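PDB 5BS1: CrRbcX-IIa from Chlamydomonas reinhardtii, which probably serves as a chaperone in Rubisco assembly, working as a helical homodimer like other members of the RbcX family. Local coordinates for residues Ser107-Thr110 against Arg111-Asn114; Val19-Arg22 against Ser23-Phe27; Ala74-Arg77 against Lys78-Leu82; Asn48-Ala51 against Tyr52-Leu55. One frame throughout, in Å; residues are numbered along the deposited sequence.

Contact 1 of 4, residues Ser107-Thr110 against Arg111-Asn114; sequences SRET and REAN
The guanidinium of R111 lies flat over the backbone one turn back: S107 O sits 3.8 Å from its plane over the centre of one face, and R108 N lies over the same face nearer the rim. The chain bends at chi3 (-66°), which folds the group back along the helix, where NH2 comes within 3.5 Å of R108 CA. The guanidinium of R108 has its partners at the edge instead. A water in its plane accepts from NE at 2.9 Å and donates to OE1 of E112 at 2.9 Å, linking these oppositely charged i/i+4 neighbours on helix 99-121 in one of the two conformers of E112; the bridge is therefore probably partial. R108 NE and E112 OE2 remain 4.4 Å apart, beyond a salt bridge, with the guanidinium and carboxylate planes turned 65° against each other. The two side chains run alongside in the same direction, and OE2 touches R108 CG at 3.5 Å. This helix faces the second subunit: R108 NH2 donates to S7 O of that subunit, E109 makes a salt bridge with its R15, and the amide of N114 bonds to its R90 and M87.

Contact 2 of 4, residues Val19-Arg22 against Ser23-Phe27; sequences VALR and SLFTF
S23 to T26 follow V19 to R22 one turn on in the alpha-helix 13-38, in its buried middle, each backbone N-H meeting the carbonyl four residues earlier. S23 donates its N to V19 O at 3.1 Å, while its CB rests beside A20 O. L24 continues the series with N to A20 O at 2.9 Å, and its CD2 lies 4.3 Å from CD2 of L21, a loose apolar touch. F25 meets the preceding turn with its ring. With CG anti to its carbonyl carbon (chi1 -59°), the ring leans back and runs alongside L21, its CZ reaching L21 CB at 3.9 Å. One ring face thereby receives L21 O, which stands 3.1 Å from the ring plane, offset toward the rim; the same oxygen accepts from F25 N at 2.8 Å. Beyond these residues the F25 ring meets the rings of Y93 and F97, both steeply inclined to it. Without the ring, as with an alanine here, L21 would probably face a gap and those two aromatic rings would lose their shared neighbour, although the backbone bond could persist. T26 turns back to R22, whose guanidinium makes a salt bridge with D69 and whose NE bonds to T110 OG1 of the second subunit. Both T26 N and T26 OG1 lie 3.0 Å from R22 O, and because G67 O is also within reach of the hydroxyl, the acceptor of its one proton is not settled; R90 NH1 bonds to OG1 as well.

Contact 3 of 4, residues Ala74-Arg77 against Lys78-Leu82; sequences AVMR and KNHAL
N79 meets V75 where helix 69-78 gives way to helix 80-96, and it serves as the N-cap of the second helix. Its N donates to V75 O at 2.8 Å, closing the last turn of the first helix; K78 N reaches that oxygen only weakly. N79 itself leaves helical geometry with phi/psi of -155°/91°, which turns the chain sharply into the next helix. Along the side chain, CB lies 4.1 Å from V75 O. CG is anti to the backbone N (chi1 -168°), a torsion that swings the amide toward the start of the new helix. There OD1 accepts from L82 N at 3.0 Å in a fairly straight bond, the donor standing above the amide carbonyl plane, so a main-chain N-H of the first turn gains an acceptor. ND2, the other branch of the tip, donates to D54 OD2 on helix 46-59 and thus ties the junction to a third helix. On another side of the turn, M76, a selenomethionine, runs alongside H80, with CG 3.7 Å from CD2 of the imidazole. Its selenium stays 5.2 Å from the ring centroid in an oblique approach, and A121 of the second subunit packs on both residues. V75 faces the interior beside F58 and L86, and its CG1 touches CD2 of L82 at 3.8 Å, the two side chains crossing at about a right angle.

Contact 4 of 4, residues Asn48-Ala51 against Tyr52-Leu55; sequences NQQA and YLDL
Helix 46-59 carries an i/i+4 side-chain pair, Q50 with D54, beside its regular backbone bonds. Q50 NE2 donates to D54 OD1 at 3.0 Å, with an N-H...O angle of 146°. The oxygen lies in the amide plane of Q50, but is itself met from above the carboxylate plane, the two flat groups being turned 43° against each other. A bend at chi2 of Q50 (59°) brings the amide round toward the following turn, and its OE1 ends up 4.0 Å from L53 CD1. The same residues are joined in the main chain, where D54 N donates to Q50 O at 2.9 Å. D54 is buried, and its charge also serves the neighbouring helix junction: OD2 accepts from N79, while OD1 has a long, weak ion pair with K78. Were D54 replaced by an alanine, the amides of Q50 and N79 would probably lose this acceptor and K78 its nearby opposite charge. On another side, L53 folds its CG to within 3.3 Å of Q49 O, the acceptor of its own N. That carbonyl oxygen also lies near the plane of the Y52 ring, at its edge, and 3.4 Å from Y52 CB. L55 N bonds to A51 O, and its side chain packs on V33, L34 and L82. This i/i+4 glutamine-aspartate pair, its buried carboxylate meeting the N-cap residue N79 where two neighbouring helices join, belongs to an all-helical fold.

In the fold
Contact 2 is the buried one of the set, about 3 Å from the chain centre; it combines packing of L21 and F25 with a buried arginine and threonine that find polar partners, whereas the other three lie farther out and are partly buried. Contacts 3 and 4, with centres about 10 Å apart, touch directly and join helices 46-59, 69-78 and 80-96, partly through the buried carboxylate of D54, with packing of A51 on N79 and L82 beside it. Contact 1 stands across the chain centre from both, about 42 Å from contact 3 between centres, on helix 99-121, where charged groups and amides reach into the other chain. Contacts 1, 2 and 3 all touch the second subunit, whereas contact 4 is held within its own chain.

Contact 1 of 4, residues Ser107-Thr110 against Arg111-Asn114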
loop_
_atom_site.group_PDB
_atom_site.type_symbol
_atom_site.label_atom_id
_atom_site.label_comp_id
_atom_site.label_asym_id
_atom_site.label_seq_id
_atom_site.Cartn_x
_atom_site.Cartn_y
_atom_site.Cartn_z
ATOM N N SER A 107 -4.620 -9.435 7.054
ATOM C CA SER A 107 -4.276 -10.775 7.550
ATOM C C SER A 107 -5.504 -11.682 7.475
ATOM O O SER A 107 -5.446 -12.768 6.892
ATOM C CB SER A 107 -3.750 -10.668 8.975
ATOM O OG SER A 107 -2.538 -9.933 9.006
ATOM N N ARG A 108 -6.595 -11.236 8.071
ATOM C CA ARG A 108 -7.830 -12.011 8.065
ATOM C C ARG A 108 -8.266 -12.314 6.624
ATOM O O ARG A 108 -8.612 -13.447 6.309
ATOM C CB ARG A 108 -8.931 -11.263 8.791
ATOM C CG ARG A 108 -10.284 -11.982 8.734
ATOM C CD ARG A 108 -11.377 -11.267 9.477
ATOM N NE ARG A 108 -11.695 -9.943 8.960
ATOM C CZ ARG A 108 -11.353 -8.795 9.552
ATOM N NH1 ARG A 108 -10.653 -8.789 10.678
ATOM N NH2 ARG A 108 -11.736 -7.645 9.010
ATOM N N GLU A 109 -8.253 -11.304 5.770
ATOM C CA GLU A 109 -8.745 -11.513 4.392
ATOM C C GLU A 109 -7.794 -12.374 3.561
ATOM O O GLU A 109 -8.229 -12.999 2.571
ATOM C CB GLU A 109 -9.106 -10.179 3.745
ATOM C CG GLU A 109 -10.304 -9.541 4.441
ATOM C CD GLU A 109 -10.796 -8.261 3.803
ATOM O OE1 GLU A 109 -10.186 -7.773 2.828
ATOM O OE2 GLU A 109 -11.822 -7.735 4.282
ATOM N N THR A 110 -6.509 -12.417 3.913
ATOM C CA THR A 110 -5.576 -13.355 3.295
ATOM C C THR A 110 -5.952 -14.795 3.664
ATOM O O THR A 110 -6.046 -15.674 2.794
ATOM C CB THR A 110 -4.122 -13.081 3.669
ATOM O OG1 THR A 110 -3.731 -11.796 3.147
ATOM C CG2 THR A 110 -3.198 -14.137 3.099
ATOM N N ARG A 111 -6.165 -15.023 4.948
ATOM C CA ARG A 111 -6.616 -16.348 5.423
ATOM C C ARG A 111 -7.924 -16.753 4.773
ATOM O O ARG A 111 -8.079 -17.908 4.316
ATOM C CB ARG A 111 -6.718 -16.349 6.953
ATOM C CG ARG A 111 -5.364 -16.214 7.638
ATOM C CD ARG A 111 -5.475 -16.390 9.152
ATOM N NE ARG A 111 -6.242 -15.329 9.807
ATOM C CZ ARG A 111 -5.699 -14.264 10.412
ATOM N NH1 ARG A 111 -4.381 -14.101 10.473
ATOM N NH2 ARG A 111 -6.484 -13.359 10.975
ATOM N N GLU A 112 -8.866 -15.826 4.703
ATOM C CA GLU A 112 -10.174 -16.114 4.139
ATOM C C GLU A 112 -10.091 -16.418 2.656
ATOM O O GLU A 112 -10.768 -17.324 2.166
ATOM C CB GLU A 112 -11.148 -15.003 4.387
ATOM C CG GLU A 112 -11.496 -14.938 5.854
ATOM C CD GLU A 112 -12.326 -13.746 6.200
ATOM O OE1 GLU A 112 -12.346 -12.745 5.446
ATOM O OE2 GLU A 112 -12.931 -13.817 7.278
ATOM N N ALA A 113 -9.257 -15.674 1.940
ATOM C CA ALA A 113 -9.102 -15.954 0.515
ATOM C C ALA A 113 -8.522 -17.352 0.292
ATOM O O ALA A 113 -8.969 -18.075 -0.616
ATOM C CB ALA A 113 -8.245 -14.893 -0.151
ATOM N N ASN A 114 -7.526 -17.733 1.090
ATOM C CA ASN A 114 -6.939 -19.058 0.995
ATOM C C ASN A 114 -8.019 -20.097 1.277
ATOM O O ASN A 114 -8.145 -21.077 0.553
ATOM C CB ASN A 114 -5.778 -19.253 1.969
ATOM C CG ASN A 114 -4.490 -18.593 1.523
ATOM O OD1 ASN A 114 -4.401 -18.030 0.442
ATOM N ND2 ASN A 114 -3.473 -18.670 2.373
HETATM O O HOH W 1 -13.367 -10.320 6.636
#

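Contact 2 of 4, residues Val19-Arg22 against Ser23-Phe27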
loop_
_atom_site.group_PDB
_atom_site.type_symbol
_atom_site.label_atom_id
_atom_site.label_comp_id
_atom_site.label_asym_id
_atom_site.label_seq_id
_atom_site.Cartn_x
_atom_site.Cartn_y
_atom_site.Cartn_z
ATOM N N VAL A 19 6.586 3.598 2.151
ATOM C CA VAL A 19 6.616 4.683 1.137
ATOM C C VAL A 19 5.280 4.804 0.409
ATOM O O VAL A 19 4.777 5.893 0.164
ATOM C CB VAL A 19 7.809 4.502 0.183
ATOM C CG1 VAL A 19 7.772 5.545 -0.904
ATOM C CG2 VAL A 19 9.094 4.601 0.994
ATOM N N ALA A 20 4.668 3.662 0.107
ATOM C CA ALA A 20 3.341 3.651 -0.505
ATOM C C ALA A 20 2.323 4.309 0.426
ATOM O O ALA A 20 1.465 5.083 -0.015
ATOM C CB ALA A 20 2.926 2.233 -0.811
ATOM N N LEU A 21 2.405 4.004 1.710
ATOM C CA LEU A 21 1.497 4.621 2.706
ATOM C C LEU A 21 1.724 6.130 2.760
ATOM O O LEU A 21 0.766 6.901 2.828
ATOM C CB LEU A 21 1.670 4.031 4.104
ATOM C CG LEU A 21 1.103 2.629 4.308
ATOM C CD1 LEU A 21 1.608 2.077 5.606
ATOM C CD2 LEU A 21 -0.410 2.608 4.245
ATOM N N ARG A 22 2.981 6.560 2.692
ATOM C CA ARG A 22 3.271 7.988 2.706
ATOM C C ARG A 22 2.586 8.687 1.554
ATOM O O ARG A 22 2.043 9.789 1.720
ATOM C CB ARG A 22 4.797 8.222 2.683
ATOM C CG ARG A 22 5.463 7.870 4.029
ATOM C CD ARG A 22 6.774 8.594 4.273
ATOM N NE ARG A 22 6.477 10.003 4.148
ATOM C CZ ARG A 22 7.030 10.872 3.314
ATOM N NH1 ARG A 22 6.466 12.074 3.216
ATOM N NH2 ARG A 22 8.151 10.591 2.647
ATOM N N SER A 23 2.630 8.083 0.373
ATOM C CA SER A 23 1.938 8.658 -0.803
ATOM C C SER A 23 0.440 8.663 -0.593
ATOM O O SER A 23 -0.262 9.642 -0.898
ATOM C CB SER A 23 2.256 7.920 -2.100
ATOM O OG SER A 23 3.581 8.157 -2.498
ATOM N N LEU A 24 -0.088 7.567 -0.056
ATOM C CA LEU A 24 -1.518 7.512 0.276
ATOM C C LEU A 24 -1.921 8.641 1.233
ATOM O O LEU A 24 -2.939 9.312 1.044
ATOM C CB LEU A 24 -1.874 6.149 0.867
ATOM C CG LEU A 24 -3.315 5.986 1.347
ATOM C CD1 LEU A 24 -4.301 6.113 0.200
ATOM C CD2 LEU A 24 -3.527 4.686 2.103
ATOM N N PHE A 25 -1.126 8.880 2.266
ATOM C CA PHE A 25 -1.423 9.889 3.264
ATOM C C PHE A 25 -1.387 11.283 2.665
ATOM O O PHE A 25 -2.187 12.144 3.026
ATOM C CB PHE A 25 -0.498 9.769 4.477
ATOM C CG PHE A 25 -0.558 8.425 5.205
ATOM C CD1 PHE A 25 -1.632 7.539 5.081
ATOM C CD2 PHE A 25 0.457 8.100 6.074
ATOM C CE1 PHE A 25 -1.650 6.327 5.774
ATOM C CE2 PHE A 25 0.447 6.892 6.752
ATOM C CZ PHE A 25 -0.617 6.018 6.621
ATOM N N THR A 26 -0.467 11.507 1.732
ATOM C CA THR A 26 -0.409 12.773 1.044
ATOM C C THR A 26 -1.673 13.003 0.246
ATOM O O THR A 26 -2.229 14.101 0.254
ATOM C CB THR A 26 0.845 12.847 0.132
ATOM O OG1 THR A 26 2.022 12.646 0.950
ATOM C CG2 THR A 26 0.940 14.194 -0.568
ATOM N N PHE A 27 -2.139 11.965 -0.453
ATOM C CA PHE A 27 -3.380 12.020 -1.243
ATOM C C PHE A 27 -4.595 12.231 -0.352
ATOM O O PHE A 27 -5.474 13.049 -0.661
ATOM C CB PHE A 27 -3.511 10.718 -2.038
ATOM C CG PHE A 27 -4.778 10.613 -2.827
ATOM C CD1 PHE A 27 -4.863 11.183 -4.078
ATOM C CD2 PHE A 27 -5.888 9.965 -2.304
ATOM C CE1 PHE A 27 -6.045 11.081 -4.806
ATOM C CE2 PHE A 27 -7.059 9.860 -3.023
ATOM C CZ PHE A 27 -7.131 10.418 -4.271
#

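Contact 3 of 4, residues Ala74-Arg77 against Lys78-Leu82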
loop_
_atom_site.group_PDB
_atom_site.type_symbol
_atom_site.label_atom_id
_atom_site.label_comp_id
_atom_site.label_asym_id
_atom_site.label_seq_id
_atom_site.Cartn_x
_atom_site.Cartn_y
_atom_site.Cartn_z
ATOM N N ALA A 74 6.699 20.704 -5.368
ATOM C CA ALA A 74 6.057 21.452 -6.473
ATOM C C ALA A 74 4.930 22.333 -5.970
ATOM O O ALA A 74 4.800 23.490 -6.384
ATOM C CB ALA A 74 5.571 20.503 -7.538
ATOM N N VAL A 75 4.096 21.808 -5.090
ATOM C CA VAL A 75 3.058 22.617 -4.491
ATOM C C VAL A 75 3.671 23.805 -3.732
ATOM O O VAL A 75 3.211 24.934 -3.860
ATOM C CB VAL A 75 2.138 21.810 -3.543
ATOM C CG1 VAL A 75 1.109 22.700 -2.895
ATOM C CG2 VAL A 75 1.437 20.683 -4.283
HETATM N N MSE A 76 4.699 23.548 -2.936
HETATM C CA MSE A 76 5.324 24.598 -2.136
HETATM C C MSE A 76 5.897 25.692 -3.017
HETATM O O MSE A 76 5.816 26.852 -2.636
HETATM C CB MSE A 76 6.369 24.027 -1.174
HETATM C CG MSE A 76 6.854 25.079 -0.153
HETATM SE SE MSE A 76 7.963 24.132 1.181
HETATM C CE MSE A 76 9.484 23.678 0.029
ATOM N N ARG A 77 6.445 25.341 -4.170
ATOM C CA ARG A 77 6.971 26.365 -5.098
ATOM C C ARG A 77 5.895 27.300 -5.588
ATOM O O ARG A 77 6.157 28.472 -5.834
ATOM C CB ARG A 77 7.669 25.748 -6.299
ATOM C CG ARG A 77 9.129 25.474 -6.015
ATOM C CD ARG A 77 9.907 25.065 -7.229
ATOM N NE ARG A 77 9.997 23.614 -7.219
ATOM C CZ ARG A 77 9.322 22.742 -7.957
ATOM N NH1 ARG A 77 9.572 21.457 -7.755
ATOM N NH2 ARG A 77 8.448 23.111 -8.882
ATOM N N LYS A 78 4.678 26.794 -5.724
ATOM C CA LYS A 78 3.559 27.593 -6.230
ATOM C C LYS A 78 2.803 28.309 -5.135
ATOM O O LYS A 78 2.324 29.426 -5.316
ATOM C CB LYS A 78 2.587 26.677 -6.991
ATOM C CG LYS A 78 1.360 27.371 -7.557
ATOM C CD LYS A 78 1.786 28.391 -8.607
ATOM C CE LYS A 78 0.648 29.245 -9.127
ATOM N NZ LYS A 78 -0.240 28.463 -10.018
ATOM N N ASN A 79 2.642 27.651 -3.994
ATOM C CA ASN A 79 1.764 28.129 -2.954
ATOM C C ASN A 79 2.231 27.568 -1.628
ATOM O O ASN A 79 1.839 26.482 -1.204
ATOM C CB ASN A 79 0.305 27.725 -3.220
ATOM C CG ASN A 79 -0.668 28.448 -2.326
ATOM O OD1 ASN A 79 -0.393 28.712 -1.152
ATOM N ND2 ASN A 79 -1.828 28.797 -2.878
ATOM N N HIS A 80 3.090 28.332 -0.969
ATOM C CA HIS A 80 3.699 27.895 0.283
ATOM C C HIS A 80 2.671 27.649 1.379
ATOM O O HIS A 80 2.771 26.667 2.122
ATOM C CB HIS A 80 4.712 28.971 0.695
ATOM C CG HIS A 80 5.427 28.705 1.974
ATOM N ND1 HIS A 80 5.080 29.299 3.161
ATOM C CD2 HIS A 80 6.504 27.927 2.241
ATOM C CE1 HIS A 80 5.888 28.866 4.117
ATOM N NE2 HIS A 80 6.768 28.052 3.578
ATOM N N ALA A 81 1.675 28.517 1.511
ATOM C CA ALA A 81 0.667 28.367 2.558
ATOM C C ALA A 81 -0.106 27.047 2.369
ATOM O O ALA A 81 -0.420 26.354 3.329
ATOM C CB ALA A 81 -0.278 29.522 2.551
ATOM N N LEU A 82 -0.426 26.758 1.118
ATOM C CA LEU A 82 -1.158 25.506 0.805
ATOM C C LEU A 82 -0.276 24.295 1.171
ATOM O O LEU A 82 -0.773 23.338 1.767
ATOM C CB LEU A 82 -1.540 25.484 -0.649
ATOM C CG LEU A 82 -2.097 24.182 -1.238
ATOM C CD1 LEU A 82 -3.370 23.799 -0.507
ATOM C CD2 LEU A 82 -2.295 24.318 -2.742
#

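Contact 4 of 4, residues Asn48-Ala51 against Tyr52-Leu55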
loop_
_atom_site.group_PDB
_atom_site.type_symbol
_atom_site.label_atom_id
_atom_site.label_comp_id
_atom_site.label_asym_id
_atom_site.label_seq_id
_atom_site.Cartn_x
_atom_site.Cartn_y
_atom_site.Cartn_z
ATOM N N ASN A 48 -7.558 32.062 0.142
ATOM C CA ASN A 48 -8.212 30.778 0.288
ATOM C C ASN A 48 -8.693 30.332 -1.095
ATOM O O ASN A 48 -8.537 29.158 -1.463
ATOM C CB ASN A 48 -9.340 31.026 1.289
ATOM C CG ASN A 48 -10.449 30.025 1.248
ATOM O OD1 ASN A 48 -10.231 28.862 0.969
ATOM N ND2 ASN A 48 -11.667 30.470 1.583
ATOM N N GLN A 49 -9.221 31.278 -1.882
ATOM C CA GLN A 49 -9.640 30.959 -3.249
ATOM C C GLN A 49 -8.438 30.534 -4.083
ATOM O O GLN A 49 -8.535 29.608 -4.846
ATOM C CB GLN A 49 -10.418 32.096 -3.921
ATOM C CG GLN A 49 -11.807 32.228 -3.331
ATOM C CD GLN A 49 -12.677 33.264 -4.026
ATOM O OE1 GLN A 49 -12.248 34.046 -4.895
ATOM N NE2 GLN A 49 -13.937 33.226 -3.669
ATOM N N GLN A 50 -7.298 31.176 -3.900
ATOM C CA GLN A 50 -6.112 30.832 -4.659
ATOM C C GLN A 50 -5.599 29.435 -4.272
ATOM O O GLN A 50 -5.188 28.664 -5.147
ATOM C CB GLN A 50 -5.006 31.864 -4.471
ATOM C CG GLN A 50 -3.857 31.664 -5.450
ATOM C CD GLN A 50 -4.301 31.753 -6.904
ATOM O OE1 GLN A 50 -4.871 32.759 -7.327
ATOM N NE2 GLN A 50 -4.062 30.707 -7.666
ATOM N N ALA A 51 -5.705 29.097 -2.986
ATOM C CA ALA A 51 -5.301 27.763 -2.528
ATOM C C ALA A 51 -6.197 26.705 -3.170
ATOM O O ALA A 51 -5.711 25.674 -3.599
ATOM C CB ALA A 51 -5.365 27.693 -1.009
ATOM N N TYR A 52 -7.503 26.983 -3.244
ATOM C CA TYR A 52 -8.443 26.089 -3.925
ATOM C C TYR A 52 -8.037 25.930 -5.385
ATOM O O TYR A 52 -7.983 24.820 -5.904
ATOM C CB TYR A 52 -9.870 26.627 -3.822
ATOM C CG TYR A 52 -10.852 25.940 -4.709
ATOM C CD1 TYR A 52 -11.356 24.708 -4.396
ATOM C CD2 TYR A 52 -11.260 26.532 -5.923
ATOM C CE1 TYR A 52 -12.254 24.068 -5.246
ATOM C CE2 TYR A 52 -12.162 25.902 -6.765
ATOM C CZ TYR A 52 -12.665 24.681 -6.421
ATOM O OH TYR A 52 -13.574 24.025 -7.253
ATOM N N LEU A 53 -7.786 27.043 -6.076
ATOM C CA LEU A 53 -7.455 26.982 -7.498
ATOM C C LEU A 53 -6.191 26.157 -7.718
ATOM O O LEU A 53 -6.156 25.313 -8.591
ATOM C CB LEU A 53 -7.284 28.374 -8.084
ATOM C CG LEU A 53 -8.503 29.303 -8.124
ATOM C CD1 LEU A 53 -8.119 30.697 -8.584
ATOM C CD2 LEU A 53 -9.583 28.734 -9.029
ATOM N N ASP A 54 -5.195 26.375 -6.861
ATOM C CA ASP A 54 -3.903 25.690 -7.013
ATOM C C ASP A 54 -4.044 24.202 -6.686
ATOM O O ASP A 54 -3.475 23.350 -7.373
ATOM C CB ASP A 54 -2.849 26.314 -6.102
ATOM C CG ASP A 54 -2.428 27.718 -6.529
ATOM O OD1 ASP A 54 -2.626 28.087 -7.699
ATOM O OD2 ASP A 54 -1.915 28.491 -5.695
ATOM N N LEU A 55 -4.818 23.876 -5.660
ATOM C CA LEU A 55 -4.988 22.485 -5.271
ATOM C C LEU A 55 -5.710 21.716 -6.353
ATOM O O LEU A 55 -5.313 20.591 -6.665
ATOM C CB LEU A 55 -5.701 22.348 -3.932
ATOM C CG LEU A 55 -5.754 20.929 -3.345
ATOM C CD1 LEU A 55 -4.379 20.239 -3.283
ATOM C CD2 LEU A 55 -6.375 20.948 -1.981
#